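Oligogalacturonate lyase (Yersinia enterocolitica subsp. enterocolitica, PDB 3PE7) breaks down short pectin-derived oligogalacturonates by beta-elimination in the cytoplasm, as a seven-bladed beta-propeller lyase that binds manganese. Local coordinates at residues 75-88 and 95-109. Residues are numbered along the deposited sequence; the frame is centred on the assembly and turned at random.
Sequences LTEGRGDNTFGGFL and LFYVKDGRNLMRVDL
The ring of F87 has CB of F96 over one face, with CZ of F87 3.5 Å from that CB, a CH-pi contact displaced toward the rim; the carbonyl O of G85 lies at the ring's edge, in its plane. The two phenyl planes are within 17° of parallel but slid apart, so they barely overlap. F87 reaches this place because its CG sits between backbone N and carbonyl carbon (chi1 62°), which turns the ring so that one face meets F96 CB. The ring of Y97 is approached obliquely by the methyl CG2 of T76 and by D81, whose carboxylate is turned 78° from it; a water joins D81 OD1 to Y97 OH, which also bonds E114. Threonine suits its position by serving both needs: the methyl packs on Y97 while OG1 bonds D81 OD2 at 2.6 Å.

F96 N bonds F87 O at 2.9 Å and F87 N returns a bond to F96 O, pairing strands 87-88 and 94-99 antiparallel. G86, lacking a side chain, lets its CA come 3.1 Å from F96 O. Methyl contacts run from L95 to L75, on to L109 and then to L88.

Farther back, water links N82 O to V98 N. N82 N bonds V98 O and D100 N bonds G80 O, while N82 OD1 accepts from F84 N, an Asx turn, and from G85 N, extending it to an Asx motif. Thus an apolar end holds the inner strand of this propeller blade, whereas amides, carboxylate and water fasten the loop whose N82 side chain lies about 12 Å from the bound manganese.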
loop_
_atom_site.group_PDB
_atom_site.type_symbol
_atom_site.label_atom_id
_atom_site.label_comp_id
_atom_site.label_asym_id
_atom_site.label_seq_id
_atom_site.Cartn_x
_atom_site.Cartn_y
_atom_site.Cartn_z
ATOM N N LEU A 75 -13.791 12.808 7.113
ATOM C CA LEU A 75 -14.245 12.710 5.715
ATOM C C LEU A 75 -15.393 11.729 5.532
ATOM O O LEU A 75 -16.260 11.944 4.700
ATOM C CB LEU A 75 -13.100 12.287 4.792
ATOM C CG LEU A 75 -11.842 13.169 4.773
ATOM C CD1 LEU A 75 -10.831 12.553 3.799
ATOM C CD2 LEU A 75 -12.201 14.588 4.335
ATOM N N THR A 76 -15.338 10.614 6.250
ATOM C CA THR A 76 -16.355 9.568 6.110
ATOM C C THR A 76 -16.884 9.205 7.515
ATOM O O THR A 76 -16.240 9.502 8.531
ATOM C CB THR A 76 -15.793 8.313 5.387
ATOM O OG1 THR A 76 -14.762 7.703 6.188
ATOM C CG2 THR A 76 -15.211 8.665 4.012
ATOM N N GLU A 77 -18.057 8.573 7.554
ATOM C CA GLU A 77 -18.648 8.169 8.813
ATOM C C GLU A 77 -19.341 6.824 8.675
ATOM O O GLU A 77 -19.673 6.387 7.567
ATOM C CB GLU A 77 -19.614 9.261 9.311
ATOM C CG GLU A 77 -20.806 9.517 8.396
ATOM C CD GLU A 77 -21.701 10.669 8.859
ATOM O OE1 GLU A 77 -21.312 11.433 9.766
ATOM O OE2 GLU A 77 -22.817 10.820 8.307
ATOM N N GLY A 78 -19.549 6.163 9.808
ATOM C CA GLY A 78 -20.218 4.872 9.816
ATOM C C GLY A 78 -19.272 3.706 10.014
ATOM O O GLY A 78 -18.068 3.896 10.163
ATOM N N ARG A 79 -19.813 2.489 9.987
ATOM C CA ARG A 79 -19.061 1.310 10.457
ATOM C C ARG A 79 -18.330 0.410 9.440
ATOM O O ARG A 79 -17.650 -0.549 9.842
ATOM C CB ARG A 79 -19.973 0.445 11.355
ATOM C CG ARG A 79 -20.428 1.183 12.617
ATOM N N GLY A 80 -18.449 0.703 8.154
ATOM C CA GLY A 80 -17.918 -0.204 7.134
ATOM C C GLY A 80 -16.801 0.308 6.243
ATOM O O GLY A 80 -16.645 -0.172 5.127
ATOM N N ASP A 81 -16.018 1.279 6.716
ATOM C CA ASP A 81 -14.938 1.817 5.866
ATOM C C ASP A 81 -13.736 0.903 5.882
ATOM O O ASP A 81 -13.311 0.460 6.952
ATOM C CB ASP A 81 -14.468 3.199 6.336
ATOM C CG ASP A 81 -15.559 4.250 6.285
ATOM O OD1 ASP A 81 -16.609 4.014 5.639
ATOM O OD2 ASP A 81 -15.352 5.313 6.917
ATOM N N ASN A 82 -13.168 0.648 4.708
ATOM C CA ASN A 82 -11.833 0.078 4.640
ATOM C C ASN A 82 -10.904 1.274 4.560
ATOM O O ASN A 82 -10.864 1.968 3.543
ATOM C CB ASN A 82 -11.668 -0.815 3.418
ATOM C CG ASN A 82 -10.270 -1.374 3.285
ATOM O OD1 ASN A 82 -9.272 -0.655 3.436
ATOM N ND2 ASN A 82 -10.185 -2.670 2.971
ATOM N N THR A 83 -10.195 1.518 5.655
ATOM C CA THR A 83 -9.360 2.709 5.793
ATOM C C THR A 83 -7.937 2.515 5.256
ATOM O O THR A 83 -7.072 3.398 5.411
ATOM C CB THR A 83 -9.319 3.233 7.251
ATOM O OG1 THR A 83 -9.002 2.154 8.149
ATOM C CG2 THR A 83 -10.679 3.851 7.618
ATOM N N PHE A 84 -7.694 1.391 4.593
ATOM C CA PHE A 84 -6.348 1.135 4.093
ATOM C C PHE A 84 -6.222 1.373 2.597
ATOM O O PHE A 84 -5.205 1.883 2.129
ATOM C CB PHE A 84 -5.909 -0.304 4.428
ATOM C CG PHE A 84 -5.697 -0.513 5.899
ATOM C CD1 PHE A 84 -6.795 -0.739 6.744
ATOM C CD2 PHE A 84 -4.422 -0.446 6.446
ATOM C CE1 PHE A 84 -6.603 -0.917 8.106
ATOM C CE2 PHE A 84 -4.223 -0.624 7.799
ATOM C CZ PHE A 84 -5.306 -0.854 8.625
ATOM N N GLY A 85 -7.257 0.995 1.855
ATOM C CA GLY A 85 -7.166 0.990 0.396
ATOM C C GLY A 85 -7.400 2.338 -0.268
ATOM O O GLY A 85 -7.246 2.447 -1.489
ATOM N N GLY A 86 -7.780 3.343 0.515
ATOM C CA GLY A 86 -8.246 4.624 -0.037
ATOM C C GLY A 86 -7.120 5.453 -0.606
ATOM O O GLY A 86 -5.978 5.326 -0.182
ATOM N N PHE A 87 -7.458 6.304 -1.574
ATOM C CA PHE A 87 -6.461 7.171 -2.200
ATOM C C PHE A 87 -7.073 8.501 -2.625
ATOM O O PHE A 87 -8.280 8.616 -2.863
ATOM C CB PHE A 87 -5.801 6.468 -3.386
ATOM C CG PHE A 87 -6.753 6.098 -4.499
ATOM C CD1 PHE A 87 -6.957 6.963 -5.575
ATOM C CD2 PHE A 87 -7.427 4.878 -4.480
ATOM C CE1 PHE A 87 -7.842 6.608 -6.628
ATOM C CE2 PHE A 87 -8.305 4.504 -5.526
ATOM C CZ PHE A 87 -8.517 5.365 -6.595
ATOM N N LEU A 88 -6.224 9.514 -2.698
ATOM C CA LEU A 88 -6.610 10.815 -3.232
ATOM C C LEU A 88 -6.478 10.813 -4.748
ATOM O O LEU A 88 -5.590 10.169 -5.315
ATOM C CB LEU A 88 -5.711 11.913 -2.649
ATOM C CG LEU A 88 -5.771 12.075 -1.127
ATOM C CD1 LEU A 88 -4.772 13.193 -0.676
ATOM C CD2 LEU A 88 -7.208 12.356 -0.700
ATOM N N LEU A 95 -11.570 11.719 -2.699
ATOM C CA LEU A 95 -11.111 10.485 -2.067
ATOM C C LEU A 95 -11.883 9.315 -2.669
ATOM O O LEU A 95 -13.102 9.389 -2.806
ATOM C CB LEU A 95 -11.358 10.529 -0.562
ATOM C CG LEU A 95 -11.442 9.208 0.213
ATOM C CD1 LEU A 95 -10.066 8.526 0.306
ATOM C CD2 LEU A 95 -12.004 9.504 1.600
ATOM N N PHE A 96 -11.172 8.256 -3.040
ATOM C CA PHE A 96 -11.803 6.982 -3.435
ATOM C C PHE A 96 -11.527 5.935 -2.364
ATOM O O PHE A 96 -10.396 5.816 -1.885
ATOM C CB PHE A 96 -11.260 6.483 -4.770
ATOM C CG PHE A 96 -11.662 7.336 -5.939
ATOM C CD1 PHE A 96 -10.884 8.433 -6.314
ATOM C CD2 PHE A 96 -12.813 7.042 -6.663
ATOM C CE1 PHE A 96 -11.261 9.236 -7.414
ATOM C CE2 PHE A 96 -13.194 7.828 -7.771
ATOM C CZ PHE A 96 -12.423 8.932 -8.137
ATOM N N TYR A 97 -12.560 5.182 -1.981
ATOM C CA TYR A 97 -12.390 4.131 -0.981
ATOM C C TYR A 97 -13.537 3.133 -1.099
ATOM O O TYR A 97 -14.530 3.396 -1.778
ATOM C CB TYR A 97 -12.354 4.732 0.440
ATOM C CG TYR A 97 -13.720 5.113 0.972
ATOM C CD1 TYR A 97 -14.379 6.268 0.528
ATOM C CD2 TYR A 97 -14.368 4.313 1.924
ATOM C CE1 TYR A 97 -15.641 6.618 1.024
ATOM C CE2 TYR A 97 -15.637 4.665 2.415
ATOM C CZ TYR A 97 -16.261 5.808 1.961
ATOM O OH TYR A 97 -17.516 6.157 2.429
ATOM N N VAL A 98 -13.394 1.996 -0.428
ATOM C CA VAL A 98 -14.431 0.959 -0.435
ATOM C C VAL A 98 -15.200 0.938 0.900
ATOM O O VAL A 98 -14.610 0.886 1.995
ATOM C CB VAL A 98 -13.857 -0.435 -0.718
ATOM C CG1 VAL A 98 -14.988 -1.502 -0.695
ATOM C CG2 VAL A 98 -13.130 -0.461 -2.056
ATOM N N LYS A 99 -16.522 0.978 0.779
ATOM C CA LYS A 99 -17.415 0.931 1.928
ATOM C C LYS A 99 -18.183 -0.386 1.890
ATOM O O LYS A 99 -18.642 -0.824 0.824
ATOM C CB LYS A 99 -18.385 2.103 1.891
ATOM C CG LYS A 99 -18.995 2.472 3.256
ATOM C CD LYS A 99 -20.295 3.254 3.095
ATOM C CE LYS A 99 -20.195 4.366 2.056
ATOM N NZ LYS A 99 -21.317 5.362 2.130
ATOM N N ASP A 100 -18.288 -1.016 3.060
ATOM C CA ASP A 100 -19.033 -2.263 3.236
ATOM C C ASP A 100 -18.563 -3.394 2.338
ATOM O O ASP A 100 -19.353 -4.259 1.950
ATOM C CB ASP A 100 -20.548 -2.012 3.124
ATOM C CG ASP A 100 -21.076 -1.203 4.283
ATOM O OD1 ASP A 100 -20.618 -1.421 5.423
ATOM O OD2 ASP A 100 -21.935 -0.327 4.058
ATOM N N GLY A 101 -17.270 -3.385 2.014
ATOM C CA GLY A 101 -16.667 -4.412 1.188
ATOM C C GLY A 101 -16.997 -4.403 -0.296
ATOM O O GLY A 101 -16.278 -5.012 -1.071
ATOM N N ARG A 102 -18.050 -3.697 -0.696
ATOM C CA ARG A 102 -18.637 -3.871 -2.041
ATOM C C ARG A 102 -18.798 -2.572 -2.836
ATOM O O ARG A 102 -18.862 -2.596 -4.068
ATOM C CB ARG A 102 -20.019 -4.553 -1.929
ATOM C CG ARG A 102 -21.072 -3.667 -1.255
ATOM C CD ARG A 102 -22.197 -4.436 -0.578
ATOM N NE ARG A 102 -22.897 -3.590 0.398
ATOM C CZ ARG A 102 -24.010 -3.920 1.055
ATOM N NH1 ARG A 102 -24.602 -5.098 0.863
ATOM N NH2 ARG A 102 -24.538 -3.052 1.908
ATOM N N ASN A 103 -18.897 -1.451 -2.135
ATOM C CA ASN A 103 -19.224 -0.180 -2.780
ATOM C C ASN A 103 -17.991 0.694 -2.950
ATOM O O ASN A 103 -17.456 1.192 -1.952
ATOM C CB ASN A 103 -20.249 0.589 -1.941
ATOM C CG ASN A 103 -21.583 -0.135 -1.838
ATOM O OD1 ASN A 103 -22.059 -0.708 -2.811
ATOM N ND2 ASN A 103 -22.180 -0.123 -0.648
ATOM N N LEU A 104 -17.545 0.851 -4.198
ATOM C CA LEU A 104 -16.441 1.761 -4.482
ATOM C C LEU A 104 -17.005 3.180 -4.505
ATOM O O LEU A 104 -17.853 3.508 -5.352
ATOM C CB LEU A 104 -15.743 1.384 -5.801
ATOM C CG LEU A 104 -14.391 2.051 -6.135
ATOM C CD1 LEU A 104 -14.514 3.553 -6.457
ATOM C CD2 LEU A 104 -13.326 1.833 -5.061
ATOM N N MET A 105 -16.544 4.010 -3.571
ATOM C CA MET A 105 -17.098 5.340 -3.344
ATOM C C MET A 105 -16.130 6.414 -3.812
ATOM O O MET A 105 -14.915 6.218 -3.753
ATOM C CB MET A 105 -17.339 5.583 -1.846
ATOM C CG MET A 105 -18.130 4.505 -1.116
ATOM S SD MET A 105 -19.815 4.356 -1.774
ATOM C CE MET A 105 -20.442 5.986 -1.434
ATOM N N ARG A 106 -16.691 7.537 -4.253
ATOM C CA ARG A 106 -15.947 8.772 -4.500
ATOM C C ARG A 106 -16.471 9.857 -3.579
ATOM O O ARG A 106 -17.683 10.142 -3.535
ATOM C CB ARG A 106 -16.078 9.219 -5.966
ATOM C CG ARG A 106 -15.210 10.454 -6.329
ATOM C CD ARG A 106 -15.578 10.987 -7.729
ATOM N NE ARG A 106 -14.777 12.162 -8.091
ATOM C CZ ARG A 106 -15.046 13.415 -7.734
ATOM N NH1 ARG A 106 -16.113 13.719 -7.000
ATOM N NH2 ARG A 106 -14.237 14.390 -8.134
ATOM N N VAL A 107 -15.566 10.465 -2.819
ATOM C CA VAL A 107 -15.945 11.545 -1.925
ATOM C C VAL A 107 -15.389 12.858 -2.485
ATOM O O VAL A 107 -14.170 12.983 -2.683
ATOM C CB VAL A 107 -15.392 11.331 -0.488
ATOM C CG1 VAL A 107 -15.882 12.411 0.432
ATOM C CG2 VAL A 107 -15.780 9.948 0.034
ATOM N N ASP A 108 -16.283 13.821 -2.728
ATOM C CA ASP A 108 -15.891 15.179 -3.119
ATOM C C ASP A 108 -15.279 15.855 -1.895
ATOM O O ASP A 108 -15.929 15.997 -0.865
ATOM C CB ASP A 108 -17.121 15.952 -3.626
ATOM C CG ASP A 108 -16.773 17.337 -4.158
ATOM O OD1 ASP A 108 -16.312 18.193 -3.388
ATOM O OD2 ASP A 108 -16.990 17.576 -5.358
ATOM N N LEU A 109 -14.005 16.239 -1.974
ATOM C CA LEU A 109 -13.334 16.767 -0.782
ATOM C C LEU A 109 -13.780 18.174 -0.363
ATOM O O LEU A 109 -13.582 18.574 0.785
ATOM C CB LEU A 109 -11.814 16.678 -0.916
ATOM C CG LEU A 109 -11.196 15.278 -0.836
ATOM C CD1 LEU A 109 -9.674 15.402 -0.964
ATOM C CD2 LEU A 109 -11.573 14.551 0.468
HETATM O O HOH W 1 -18.735 5.387 4.960
HETATM O O HOH W 2 -15.054 -1.852 2.987
HETATM O O HOH W 3 -10.822 1.361 0.692
#